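Local coordinates for protein esterase (Uncultured bacterium, PDB 5EGN) that hydrolyses carboxylic esters and degrades N-acyl homoserine lactones, the signal molecules of bacterial quorum sensing, at residues Ile115-Thr120 / Val240-Gln245; Ala210-Leu215 / Val236-Gly241; Ile22-Pro27 / Val88-Ser93; Gly148-Arg153 / Gln245-Ser250; Thr206-Gly211 / Ala220-Leu225. The protein carries 2 engineered substitutions. One frame throughout, in Å; residues are numbered along the deposited sequence.

Contact 1: Ile115-Thr120 / Val240-Gln245; sequences ILSSGT and VGHFYQ
Leu116 and Ser117, where an inner strand of the alpha/beta hydrolase sheet runs out at its C-terminal end, form a fully buried contact with the loop that carries His242 and with the start of helix 244-247. This is the region where the fold gathers its catalytic groups, and His242 has the place and partners of a catalytic histidine: ND1 is hydrogen-bonded to Asp214 and the ring touches Ser93, consistent with a catalytic triad. Ser117 is small enough to sit close beside this ring, its CB 3.5 Å from His242 ND1. Ser117 O approaches the ring obliquely, 3.2 Å from His242 CE1. A positive phi of 52° at Ser117 turns the chain out of the strand just as it reaches the histidine. Leu116 supplies the apolar part of the contact. Its CG stands anti to the backbone N (chi1 -180°), and CD1 rests 3.6 Å from CB of Tyr244, at the edge of the tyrosine ring, with the two side chains at about a right angle. The other methyl, CD2, lies 3.5 Å from OE1 of Gln245, whose amide nitrogen is hydrogen-bonded to Asn92. A water joins the two segments, with its oxygen hydrogen-bonded to Ser117 OG at 2.7 Å and, weakly, accepting from Tyr244 N at 3.2 Å.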
# COMPACT_ATOMS: atom_id res chain seq x y z
N ILE A 115 16.59 0.26 -12.10
CA ILE A 115 15.60 0.71 -13.07
C ILE A 115 14.67 -0.44 -13.44
O ILE A 115 15.09 -1.41 -14.06
CB ILE A 115 16.28 1.24 -14.35
CG1 ILE A 115 17.40 2.21 -13.99
CG2 ILE A 115 15.26 1.95 -15.23
CD1 ILE A 115 16.90 3.52 -13.44
N LEU A 116 13.40 -0.32 -13.05
CA LEU A 116 12.42 -1.36 -13.35
C LEU A 116 11.44 -0.95 -14.44
O LEU A 116 10.67 -0.01 -14.26
CB LEU A 116 11.64 -1.75 -12.09
CG LEU A 116 10.60 -2.85 -12.34
CD1 LEU A 116 11.28 -4.20 -12.50
CD2 LEU A 116 9.56 -2.89 -11.24
N SER A 117 11.49 -1.66 -15.56
CA SER A 117 10.54 -1.49 -16.66
C SER A 117 10.42 -0.04 -17.12
O SER A 117 9.35 0.55 -17.04
CB SER A 117 9.16 -2.02 -16.25
OG SER A 117 9.23 -3.37 -15.83
N SER A 118 11.52 0.52 -17.60
CA SER A 118 11.52 1.90 -18.06
C SER A 118 12.17 2.04 -19.43
O SER A 118 12.52 1.05 -20.07
CB SER A 118 12.23 2.80 -17.05
OG SER A 118 11.99 4.17 -17.34
N GLY A 119 12.34 3.28 -19.87
CA GLY A 119 12.92 3.57 -21.17
C GLY A 119 13.04 5.07 -21.40
O GLY A 119 12.76 5.86 -20.50
N THR A 120 13.47 5.45 -22.60
CA THR A 120 13.56 6.86 -22.96
C THR A 120 13.10 7.06 -24.40
O THR A 120 13.18 6.15 -25.21
CB THR A 120 14.99 7.41 -22.77
OG1 THR A 120 14.99 8.83 -22.93
CG2 THR A 120 15.94 6.79 -23.78
N VAL A 240 6.74 -12.06 -16.33
CA VAL A 240 6.45 -10.78 -15.66
C VAL A 240 6.21 -9.67 -16.69
O VAL A 240 6.79 -9.72 -17.78
CB VAL A 240 7.60 -10.37 -14.72
CG1 VAL A 240 7.33 -9.03 -14.06
CG2 VAL A 240 7.80 -11.44 -13.67
N GLY A 241 5.33 -8.72 -16.37
CA GLY A 241 5.10 -7.58 -17.24
C GLY A 241 5.73 -6.31 -16.70
O GLY A 241 6.95 -6.22 -16.57
N HIS A 242 4.91 -5.31 -16.39
CA HIS A 242 5.39 -3.98 -16.01
C HIS A 242 5.65 -3.85 -14.51
O HIS A 242 6.38 -2.96 -14.09
CB HIS A 242 4.38 -2.92 -16.45
CG HIS A 242 4.97 -1.57 -16.68
ND1 HIS A 242 5.98 -1.35 -17.60
CD2 HIS A 242 4.70 -0.36 -16.14
CE1 HIS A 242 6.30 -0.07 -17.61
NE2 HIS A 242 5.54 0.55 -16.73
N PHE A 243 5.06 -4.73 -13.72
CA PHE A 243 5.10 -4.57 -12.27
C PHE A 243 5.70 -5.77 -11.55
O PHE A 243 5.00 -6.50 -10.86
CB PHE A 243 3.68 -4.30 -11.75
CG PHE A 243 2.92 -3.29 -12.56
CD1 PHE A 243 3.13 -1.93 -12.37
CD2 PHE A 243 2.00 -3.70 -13.51
CE1 PHE A 243 2.43 -1.00 -13.11
CE2 PHE A 243 1.30 -2.77 -14.25
CZ PHE A 243 1.52 -1.42 -14.06
N TYR A 244 7.01 -5.94 -11.70
CA TYR A 244 7.74 -7.02 -11.05
C TYR A 244 7.57 -6.99 -9.53
O TYR A 244 7.50 -8.04 -8.88
CB TYR A 244 9.23 -6.94 -11.41
CG TYR A 244 10.04 -8.17 -11.05
CD1 TYR A 244 9.43 -9.40 -10.83
CD2 TYR A 244 11.42 -8.10 -10.94
CE1 TYR A 244 10.18 -10.51 -10.50
CE2 TYR A 244 12.18 -9.21 -10.62
CZ TYR A 244 11.55 -10.41 -10.39
OH TYR A 244 12.30 -11.52 -10.07
N GLN A 245 7.48 -5.79 -8.96
CA GLN A 245 7.40 -5.65 -7.51
C GLN A 245 6.05 -6.11 -6.98
O GLN A 245 5.89 -6.35 -5.78
CB GLN A 245 7.66 -4.19 -7.10
CG GLN A 245 6.49 -3.25 -7.30
CD GLN A 245 6.46 -2.63 -8.69
OE1 GLN A 245 6.48 -3.34 -9.69
NE2 GLN A 245 6.43 -1.31 -8.75
O HOH W 1 8.23 -5.58 -14.61

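Contact 2: Ala210-Leu215 / Val236-Gly241; sequences AGEEDL and VINDVG. Engineered in segment 236-241: Asn238 (natural residue Lys).
Glu212 and Glu213 give their backbone N-H groups to the turn opposite: Glu212 N donates to Ile237 O at 2.8 Å, and Glu213 N to Val240 O at 3.0 Å. In the second bond the donor is tilted 21° from the carbonyl plane. One step back, Ile237 N donates to Ala210 O, so two parallel strands finish side by side and each enters a turn, type I from Gly211 to Asp214 and type II from Ile237 to Val240. Glycine suits position 211, because a beta carbon there would collide with the carbonyl oxygens of Val240 and Gly241. Asp214 lays CB 3.5 Å from Gly241 O, while its carboxylate reaches further: OD2 is hydrogen-bonded to His242 ND1 and OD1 to Thr217 N. An alanine here would probably leave His242 ND1 and Thr217 N without their acceptor and the imidazole freer to turn. On the outer side Glu212 runs alongside the engineered Asn238, its OE1 3.6 Å from the amide CG, with carboxylate and amide planes 29° apart. Glu213 lies beside Asp239, with OE2 3.9 Å from OD1; this closeness of like charges is probably eased by the bond from Ala152 N to Glu213 OE1. Val236 CG1 completes the packing, 4.1 Å from Glu212 CA. Two neighbouring parallel strands of a beta-alpha-beta unit, the first followed by an aspartate and the second by a histidine, are consistent with the acid and base positions of the catalytic triad in the alpha/beta hydrolase fold.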
# COMPACT_ATOMS: atom_id res chain seq x y z
N ALA A 210 13.76 -5.88 -16.53
CA ALA A 210 12.68 -5.89 -17.50
C ALA A 210 11.86 -7.17 -17.44
O ALA A 210 12.41 -8.26 -17.25
CB ALA A 210 13.24 -5.69 -18.89
N GLY A 211 10.55 -7.03 -17.59
CA GLY A 211 9.67 -8.18 -17.69
C GLY A 211 9.60 -8.67 -19.12
O GLY A 211 9.56 -7.86 -20.05
N GLU A 212 9.61 -9.98 -19.30
CA GLU A 212 9.59 -10.58 -20.63
C GLU A 212 8.33 -10.22 -21.41
O GLU A 212 8.38 -9.98 -22.62
CB GLU A 212 9.73 -12.10 -20.54
CG GLU A 212 9.69 -12.82 -21.87
CD GLU A 212 9.26 -14.26 -21.73
OE1 GLU A 212 8.72 -14.62 -20.66
OE2 GLU A 212 9.46 -15.04 -22.69
N GLU A 213 7.19 -10.19 -20.72
CA GLU A 213 5.91 -9.96 -21.37
C GLU A 213 5.43 -8.52 -21.30
O GLU A 213 4.28 -8.22 -21.63
CB GLU A 213 4.84 -10.87 -20.76
CG GLU A 213 5.10 -12.35 -20.97
CD GLU A 213 3.94 -13.20 -20.48
OE1 GLU A 213 2.78 -12.81 -20.70
OE2 GLU A 213 4.20 -14.26 -19.87
N ASP A 214 6.31 -7.62 -20.86
CA ASP A 214 5.95 -6.21 -20.79
C ASP A 214 5.86 -5.61 -22.20
O ASP A 214 6.82 -5.63 -22.96
CB ASP A 214 6.95 -5.43 -19.94
CG ASP A 214 6.47 -4.03 -19.59
OD1 ASP A 214 5.48 -3.55 -20.19
OD2 ASP A 214 7.09 -3.39 -18.71
N LEU A 215 4.68 -5.09 -22.52
CA LEU A 215 4.42 -4.49 -23.83
C LEU A 215 4.29 -2.97 -23.71
O LEU A 215 4.41 -2.25 -24.70
CB LEU A 215 3.15 -5.09 -24.45
CG LEU A 215 3.27 -6.57 -24.82
CD1 LEU A 215 1.93 -7.18 -25.16
CD2 LEU A 215 4.22 -6.72 -25.99
N VAL A 236 16.26 -9.75 -17.69
CA VAL A 236 14.96 -9.95 -18.32
C VAL A 236 14.19 -11.01 -17.55
O VAL A 236 14.59 -12.17 -17.52
CB VAL A 236 15.10 -10.36 -19.79
CG1 VAL A 236 13.73 -10.59 -20.40
CG2 VAL A 236 15.87 -9.31 -20.57
N ILE A 237 13.08 -10.63 -16.92
CA ILE A 237 12.39 -11.53 -16.01
C ILE A 237 11.28 -12.32 -16.70
O ILE A 237 10.37 -11.74 -17.28
CB ILE A 237 11.80 -10.77 -14.81
CG1 ILE A 237 12.86 -9.89 -14.17
CG2 ILE A 237 11.27 -11.74 -13.78
CD1 ILE A 237 14.06 -10.65 -13.65
N ASN A 238 11.36 -13.65 -16.63
CA ASN A 238 10.34 -14.54 -17.19
C ASN A 238 9.00 -14.44 -16.45
O ASN A 238 8.98 -14.37 -15.22
CB ASN A 238 10.83 -15.99 -17.16
CG ASN A 238 10.90 -16.62 -18.54
OD1 ASN A 238 11.74 -16.26 -19.36
ND2 ASN A 238 10.04 -17.61 -18.80
N ASP A 239 7.91 -14.46 -17.22
CA ASP A 239 6.53 -14.48 -16.69
C ASP A 239 6.16 -13.19 -15.94
O ASP A 239 5.34 -13.23 -15.02
CB ASP A 239 6.32 -15.68 -15.76
CG ASP A 239 6.10 -16.99 -16.50
OD1 ASP A 239 5.21 -17.03 -17.37
OD2 ASP A 239 6.82 -17.97 -16.20
N VAL A 240 6.74 -12.06 -16.33
CA VAL A 240 6.45 -10.78 -15.66
C VAL A 240 6.21 -9.67 -16.69
O VAL A 240 6.79 -9.72 -17.78
CB VAL A 240 7.60 -10.37 -14.72
CG1 VAL A 240 7.33 -9.03 -14.06
CG2 VAL A 240 7.80 -11.44 -13.67
N GLY A 241 5.33 -8.72 -16.37
CA GLY A 241 5.10 -7.58 -17.24
C GLY A 241 5.73 -6.31 -16.70
O GLY A 241 6.95 -6.22 -16.57

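Contact 3: Ile22-Pro27 / Val88-Ser93; sequences IVFLHP and VFVGNS
Val90 holds CG1 anti to its backbone N (chi1 -175°), which leaves CG2 beside that nitrogen and 3.8 Å from CG2 of Ile22. Phe24 has CG anti to its own carbonyl carbon (chi1 -62°), and its ring runs alongside Val90, with CD2 3.8 Å from the valine CB in an oblique approach. Ile22, Phe24, Val88 and Val90 line one face of the sheet, where helix 249-257 covers Phe24 and Val90. Beta-branched and aromatic residues suit such a face, since they favour the extended backbone and fill the space beneath a helix. On the other face Val23 lies beside Phe89, its CB 3.6 Å from CD1, and helices 68-81 and 94-105 pack over the phenylalanine. Between the faces the two parallel strands are joined by four backbone hydrogen bonds: Val23 N to Val88 O, Val90 N to Val23 O, Leu25 N to Val90 O, and Asn92 N to Leu25 O, the last at 3.1 Å. Beyond the strands, Pro27 sets CG 3.2 Å from OD1 of Asn92. Asparagine suits a buried strand end here because its amide can both donate and accept: ND2 is hydrogen-bonded to Leu116 O and OD1 to Gln245 NE2. Ser93 follows with a positive phi of 53° and comes within 3.9 Å of Pro27, CB to CB. A serine in that backbone state, between a strand and a helix and in a Gly-X-Ser-X-Gly sequence, is consistent with the nucleophile elbow of alpha/beta hydrolases.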
# COMPACT_ATOMS: atom_id res chain seq x y z
N ILE A 22 17.07 4.08 0.65
CA ILE A 22 16.52 3.55 -0.59
C ILE A 22 15.28 4.35 -0.99
O ILE A 22 14.32 4.42 -0.23
CB ILE A 22 16.14 2.06 -0.48
CG1 ILE A 22 17.34 1.22 -0.05
CG2 ILE A 22 15.57 1.56 -1.80
CD1 ILE A 22 17.02 -0.25 0.12
N VAL A 23 15.31 4.95 -2.17
CA VAL A 23 14.19 5.77 -2.61
C VAL A 23 13.33 5.07 -3.66
O VAL A 23 13.80 4.74 -4.75
CB VAL A 23 14.67 7.12 -3.17
CG1 VAL A 23 13.49 7.93 -3.68
CG2 VAL A 23 15.42 7.90 -2.10
N PHE A 24 12.06 4.85 -3.33
CA PHE A 24 11.10 4.23 -4.23
C PHE A 24 10.24 5.26 -4.96
O PHE A 24 9.55 6.11 -4.34
CB PHE A 24 10.21 3.24 -3.48
CG PHE A 24 10.96 2.09 -2.86
CD1 PHE A 24 11.37 2.14 -1.54
CD2 PHE A 24 11.25 0.95 -3.60
CE1 PHE A 24 12.05 1.09 -0.96
CE2 PHE A 24 11.93 -0.11 -3.03
CZ PHE A 24 12.33 -0.04 -1.71
N LEU A 25 10.32 5.17 -6.28
CA LEU A 25 9.64 6.06 -7.21
C LEU A 25 8.62 5.28 -8.02
O LEU A 25 8.98 4.48 -8.89
CB LEU A 25 10.66 6.72 -8.15
CG LEU A 25 11.81 7.43 -7.45
CD1 LEU A 25 12.82 7.99 -8.45
CD2 LEU A 25 11.25 8.53 -6.58
N HIS A 26 7.34 5.51 -7.74
CA HIS A 26 6.25 4.74 -8.33
C HIS A 26 6.06 5.02 -9.83
O HIS A 26 6.47 6.07 -10.32
CB HIS A 26 4.95 5.03 -7.58
CG HIS A 26 4.40 6.40 -7.83
ND1 HIS A 26 3.65 6.72 -8.95
CD2 HIS A 26 4.50 7.55 -7.11
CE1 HIS A 26 3.32 7.99 -8.90
NE2 HIS A 26 3.82 8.52 -7.80
N PRO A 27 5.43 4.08 -10.55
CA PRO A 27 5.13 4.30 -11.98
C PRO A 27 4.03 5.33 -12.21
O PRO A 27 3.39 5.79 -11.27
CB PRO A 27 4.67 2.91 -12.45
CG PRO A 27 4.14 2.26 -11.23
CD PRO A 27 5.04 2.73 -10.12
N VAL A 88 19.96 5.04 -2.72
CA VAL A 88 19.66 3.99 -3.69
C VAL A 88 18.33 4.31 -4.34
O VAL A 88 17.33 4.51 -3.65
CB VAL A 88 19.59 2.61 -3.03
CG1 VAL A 88 18.91 1.60 -3.95
CG2 VAL A 88 20.98 2.13 -2.62
N PHE A 89 18.30 4.39 -5.67
CA PHE A 89 17.06 4.77 -6.34
C PHE A 89 16.42 3.62 -7.11
O PHE A 89 17.02 3.04 -8.01
CB PHE A 89 17.32 5.95 -7.28
CG PHE A 89 17.66 7.22 -6.57
CD1 PHE A 89 16.67 7.99 -5.98
CD2 PHE A 89 18.98 7.64 -6.46
CE1 PHE A 89 16.98 9.16 -5.32
CE2 PHE A 89 19.30 8.81 -5.80
CZ PHE A 89 18.30 9.57 -5.23
N VAL A 90 15.19 3.31 -6.73
CA VAL A 90 14.40 2.28 -7.38
C VAL A 90 13.25 2.92 -8.15
O VAL A 90 12.28 3.38 -7.56
CB VAL A 90 13.85 1.27 -6.36
CG1 VAL A 90 13.14 0.13 -7.08
CG2 VAL A 90 14.98 0.73 -5.50
N GLY A 91 13.38 2.96 -9.47
CA GLY A 91 12.40 3.62 -10.31
C GLY A 91 11.62 2.69 -11.21
O GLY A 91 12.18 1.83 -11.88
N ASN A 92 10.30 2.88 -11.23
CA ASN A 92 9.41 2.09 -12.07
C ASN A 92 8.77 2.95 -13.15
O ASN A 92 8.12 3.96 -12.85
CB ASN A 92 8.33 1.43 -11.20
CG ASN A 92 7.55 0.38 -11.95
OD1 ASN A 92 6.42 0.06 -11.59
ND2 ASN A 92 8.15 -0.18 -13.00
N SER A 93 8.95 2.55 -14.41
CA SER A 93 8.48 3.33 -15.56
C SER A 93 9.00 4.76 -15.50
O SER A 93 10.18 5.02 -15.72
CB SER A 93 6.95 3.33 -15.64
OG SER A 93 6.49 4.25 -16.61

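Contact 4: Gly148-Arg153 / Gln245-Ser250; sequences GAVSAR and QLERPS
Glu247 and Ser151 face each other, the glutamate chain extended so that its carboxylate reaches the start of helix 152-157. OE2 lies 3.4 Å from Ser151 N, a weak but straight hydrogen bond (169°), and 3.2 Å from Ser151 OG. Ser151 is the N-cap of that helix, its OG (chi1 70°, between backbone N and carbonyl carbon) capping a backbone N further along and also hydrogen-bonded to Asp239 O. The other carboxylate oxygen, OE1, accepts from Gly241 N and Phe243 N, while Ser154 OG is bonded to OE2. Further out, Arg153 and Arg248 pass each other obliquely, NE of Arg153 3.6 Å from NH1 of Arg248 and the guanidinium planes 79° apart. Their like charges have partners elsewhere, Arg248 NE in a salt bridge with Glu251 and Arg153 NH1 in a long, weak ion pair with Asp239. The contact ties the helical region inserted between strands 110-116 and 206-211, the usual place of a cap in this fold, to the core; Leu246 packs on Phe37 of the second subunit. A buried carboxylate gripped by several donors beside a helix N-terminus is likely to remain ionised, and glutamate has the length to reach them.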
# COMPACT_ATOMS: atom_id res chain seq x y z
N GLY A 148 -1.42 -4.96 -21.54
CA GLY A 148 -0.11 -5.40 -21.98
C GLY A 148 0.95 -5.14 -20.92
O GLY A 148 2.15 -5.31 -21.17
N ALA A 149 0.51 -4.75 -19.73
CA ALA A 149 1.42 -4.40 -18.64
C ALA A 149 1.62 -5.55 -17.67
O ALA A 149 2.53 -5.51 -16.83
CB ALA A 149 0.89 -3.18 -17.90
N VAL A 150 0.79 -6.57 -17.76
CA VAL A 150 0.91 -7.73 -16.89
C VAL A 150 1.03 -9.01 -17.70
O VAL A 150 0.48 -9.12 -18.80
CB VAL A 150 -0.28 -7.85 -15.92
CG1 VAL A 150 -0.18 -6.78 -14.83
CG2 VAL A 150 -1.59 -7.74 -16.67
N SER A 151 1.77 -9.98 -17.17
CA SER A 151 1.96 -11.25 -17.86
C SER A 151 0.69 -12.09 -17.82
O SER A 151 -0.22 -11.81 -17.04
CB SER A 151 3.12 -12.03 -17.24
OG SER A 151 2.79 -12.52 -15.95
N ALA A 152 0.63 -13.11 -18.66
CA ALA A 152 -0.50 -14.02 -18.69
C ALA A 152 -0.63 -14.76 -17.37
O ALA A 152 -1.73 -14.95 -16.84
CB ALA A 152 -0.37 -15.00 -19.85
N ARG A 153 0.52 -15.17 -16.83
CA ARG A 153 0.58 -15.85 -15.54
C ARG A 153 0.04 -14.96 -14.43
O ARG A 153 -0.64 -15.43 -13.52
CB ARG A 153 2.02 -16.28 -15.24
CG ARG A 153 2.19 -17.13 -14.00
CD ARG A 153 3.65 -17.56 -13.89
NE ARG A 153 3.94 -18.25 -12.64
CZ ARG A 153 4.52 -19.44 -12.57
NH1 ARG A 153 4.87 -20.08 -13.68
NH2 ARG A 153 4.75 -20.00 -11.39
N GLN A 245 7.48 -5.79 -8.96
CA GLN A 245 7.40 -5.65 -7.51
C GLN A 245 6.05 -6.11 -6.98
O GLN A 245 5.89 -6.35 -5.78
CB GLN A 245 7.66 -4.19 -7.10
CG GLN A 245 6.49 -3.25 -7.30
CD GLN A 245 6.46 -2.63 -8.69
OE1 GLN A 245 6.48 -3.34 -9.69
NE2 GLN A 245 6.43 -1.31 -8.75
N LEU A 246 5.07 -6.25 -7.87
CA LEU A 246 3.74 -6.73 -7.48
C LEU A 246 3.47 -8.14 -8.00
O LEU A 246 2.81 -8.94 -7.33
CB LEU A 246 2.66 -5.78 -7.98
CG LEU A 246 2.38 -4.54 -7.13
CD1 LEU A 246 1.20 -3.76 -7.69
CD2 LEU A 246 2.14 -4.92 -5.68
N GLU A 247 3.98 -8.45 -9.19
CA GLU A 247 3.74 -9.74 -9.81
C GLU A 247 4.49 -10.86 -9.10
O GLU A 247 3.93 -11.93 -8.84
CB GLU A 247 4.12 -9.69 -11.30
CG GLU A 247 3.23 -8.76 -12.12
CD GLU A 247 3.57 -8.78 -13.59
OE1 GLU A 247 3.92 -7.71 -14.14
OE2 GLU A 247 3.47 -9.86 -14.22
N ARG A 248 5.76 -10.62 -8.79
CA ARG A 248 6.55 -11.57 -8.00
C ARG A 248 7.37 -10.81 -6.96
O ARG A 248 8.59 -10.72 -7.08
CB ARG A 248 7.47 -12.40 -8.90
CG ARG A 248 6.76 -13.11 -10.05
CD ARG A 248 7.68 -14.10 -10.75
NE ARG A 248 8.00 -15.24 -9.90
CZ ARG A 248 7.22 -16.31 -9.76
NH1 ARG A 248 6.07 -16.38 -10.41
NH2 ARG A 248 7.59 -17.30 -8.97
N PRO A 249 6.70 -10.28 -5.93
CA PRO A 249 7.28 -9.36 -4.94
C PRO A 249 8.53 -9.86 -4.23
O PRO A 249 9.51 -9.12 -4.15
CB PRO A 249 6.14 -9.17 -3.93
CG PRO A 249 4.90 -9.45 -4.71
CD PRO A 249 5.28 -10.55 -5.64
N SER A 250 8.51 -11.09 -3.73
CA SER A 250 9.65 -11.64 -2.99
C SER A 250 10.90 -11.76 -3.85
O SER A 250 12.01 -11.49 -3.39
CB SER A 250 9.29 -13.00 -2.40
OG SER A 250 8.43 -12.86 -1.28

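Contact 5: Thr206-Gly211 / Ala220-Leu225; sequences TLVVAG and ANNQLL
Ala210 and Asn222 mark the closest approach of two backbones that run almost antiparallel, the axes of strand 206-211 and helix 220-225 at 172° with 8.4 Å between them at the nearest point. Their CA atoms are 6.3 Å apart, a spacing that suits the small alanine on the strand. In Asn222 a chi1 of -58° puts CG anti to the carbonyl carbon; the amide lies against the alanine methyl, with Asn222 ND2 3.2 Å from Ala210 CB. Asn222 CB belongs to the same packing, 3.9 Å from CG1 of Val208, a residue whose side chain crosses that of Asn222 obliquely. This is the strand-to-helix half of a beta-alpha-beta crossover, in which helix 219-228 packs along one face of the alpha/beta hydrolase sheet on its way from strand 206-211 to strand 233-237. Valine is well placed on the strand, for its branched CB shields the backbone and offers two methyls to the helix. CG1, anti to the backbone N, lies 3.8 Å from the carbonyl O of Asn222, while CG2 comes within 4.4 Å of Leu225 CB. Asparagine earns its place among these apolar neighbours because OD1 accepts a hydrogen bond from Ser118 N, just beyond the end of strand 110-116. A leucine in place of Asn222 would probably leave that buried N-H without its acceptor and the chain around Ser118 less firmly held. Leu225 also touches Ile115 on strand 110-116.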
# COMPACT_ATOMS: atom_id res chain seq x y z
N THR A 206 24.17 0.63 -12.07
CA THR A 206 22.79 0.56 -12.53
C THR A 206 22.35 -0.86 -12.85
O THR A 206 22.99 -1.55 -13.65
CB THR A 206 22.57 1.45 -13.77
OG1 THR A 206 22.84 2.82 -13.44
CG2 THR A 206 21.14 1.33 -14.26
N LEU A 207 21.27 -1.29 -12.22
CA LEU A 207 20.65 -2.57 -12.54
C LEU A 207 19.31 -2.34 -13.23
O LEU A 207 18.35 -1.89 -12.60
CB LEU A 207 20.46 -3.42 -11.28
CG LEU A 207 19.72 -4.74 -11.44
CD1 LEU A 207 20.40 -5.62 -12.48
CD2 LEU A 207 19.62 -5.47 -10.11
N VAL A 208 19.24 -2.63 -14.52
CA VAL A 208 18.01 -2.48 -15.27
C VAL A 208 17.24 -3.80 -15.28
O VAL A 208 17.80 -4.84 -15.63
CB VAL A 208 18.27 -2.02 -16.72
CG1 VAL A 208 16.96 -1.78 -17.44
CG2 VAL A 208 19.12 -0.77 -16.72
N VAL A 209 15.97 -3.75 -14.89
CA VAL A 209 15.16 -4.96 -14.78
C VAL A 209 13.93 -4.88 -15.67
O VAL A 209 13.15 -3.94 -15.58
CB VAL A 209 14.73 -5.21 -13.33
CG1 VAL A 209 14.01 -6.55 -13.21
CG2 VAL A 209 15.93 -5.16 -12.40
N ALA A 210 13.76 -5.88 -16.53
CA ALA A 210 12.68 -5.89 -17.50
C ALA A 210 11.86 -7.17 -17.44
O ALA A 210 12.41 -8.26 -17.25
CB ALA A 210 13.24 -5.69 -18.89
N GLY A 211 10.55 -7.03 -17.59
CA GLY A 211 9.67 -8.18 -17.69
C GLY A 211 9.60 -8.67 -19.12
O GLY A 211 9.56 -7.86 -20.05
N ALA A 220 13.19 -4.41 -25.59
CA ALA A 220 14.08 -3.56 -26.37
C ALA A 220 14.28 -2.19 -25.70
O ALA A 220 15.39 -1.66 -25.69
CB ALA A 220 13.54 -3.39 -27.78
N ASN A 221 13.21 -1.64 -25.14
CA ASN A 221 13.27 -0.34 -24.48
C ASN A 221 14.21 -0.35 -23.28
O ASN A 221 14.99 0.59 -23.10
CB ASN A 221 11.87 0.10 -24.04
CG ASN A 221 10.94 0.37 -25.22
OD1 ASN A 221 9.79 -0.05 -25.22
ND2 ASN A 221 11.46 1.06 -26.23
N ASN A 222 14.13 -1.39 -22.45
CA ASN A 222 15.05 -1.52 -21.32
C ASN A 222 16.46 -1.83 -21.80
O ASN A 222 17.44 -1.42 -21.18
CB ASN A 222 14.59 -2.61 -20.36
CG ASN A 222 13.20 -2.36 -19.81
OD1 ASN A 222 13.02 -1.56 -18.89
ND2 ASN A 222 12.22 -3.05 -20.36
N GLN A 223 16.56 -2.58 -22.89
CA GLN A 223 17.85 -2.94 -23.46
C GLN A 223 18.61 -1.70 -23.90
O GLN A 223 19.82 -1.62 -23.74
CB GLN A 223 17.69 -3.91 -24.63
CG GLN A 223 17.46 -5.35 -24.19
CD GLN A 223 17.12 -6.26 -25.35
OE1 GLN A 223 16.80 -5.81 -26.44
NE2 GLN A 223 17.21 -7.56 -25.11
N LEU A 224 17.88 -0.74 -24.46
CA LEU A 224 18.49 0.52 -24.87
C LEU A 224 19.11 1.22 -23.66
O LEU A 224 20.16 1.86 -23.77
CB LEU A 224 17.45 1.42 -25.54
CG LEU A 224 17.92 2.78 -26.06
CD1 LEU A 224 17.27 3.07 -27.40
CD2 LEU A 224 17.58 3.88 -25.07
N LEU A 225 18.46 1.09 -22.51
CA LEU A 225 18.97 1.66 -21.27
C LEU A 225 20.21 0.93 -20.78
O LEU A 225 21.23 1.54 -20.50
CB LEU A 225 17.89 1.62 -20.18
CG LEU A 225 17.01 2.85 -20.00
CD1 LEU A 225 16.49 3.38 -21.33
CD2 LEU A 225 15.85 2.53 -19.06

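Strands 21-25, 87-92, 110-116, 206-211 and 233-237 are consecutive neighbours in one sheet, and the contacts gather mostly near the C-terminal ends of the strands. Contact 3 closes first along the chain; contacts 5 and 2 fall within the span of contact 1 (2 sharing Val240 and Gly241 with it), while contact 4 crosses that span. Contact 1 is the hub, its centre about 8 Å from those of contacts 2 and 5, 10 Å from contact 4 and 11 Å from contact 3. Contacts 2 and 5 share Ala210 and Gly211, and contacts 1 and 4 share Gln245. Together, contacts 1, 2 and 3 hold Ser93, Asp214 and His242 near one another, consistent with a catalytic triad.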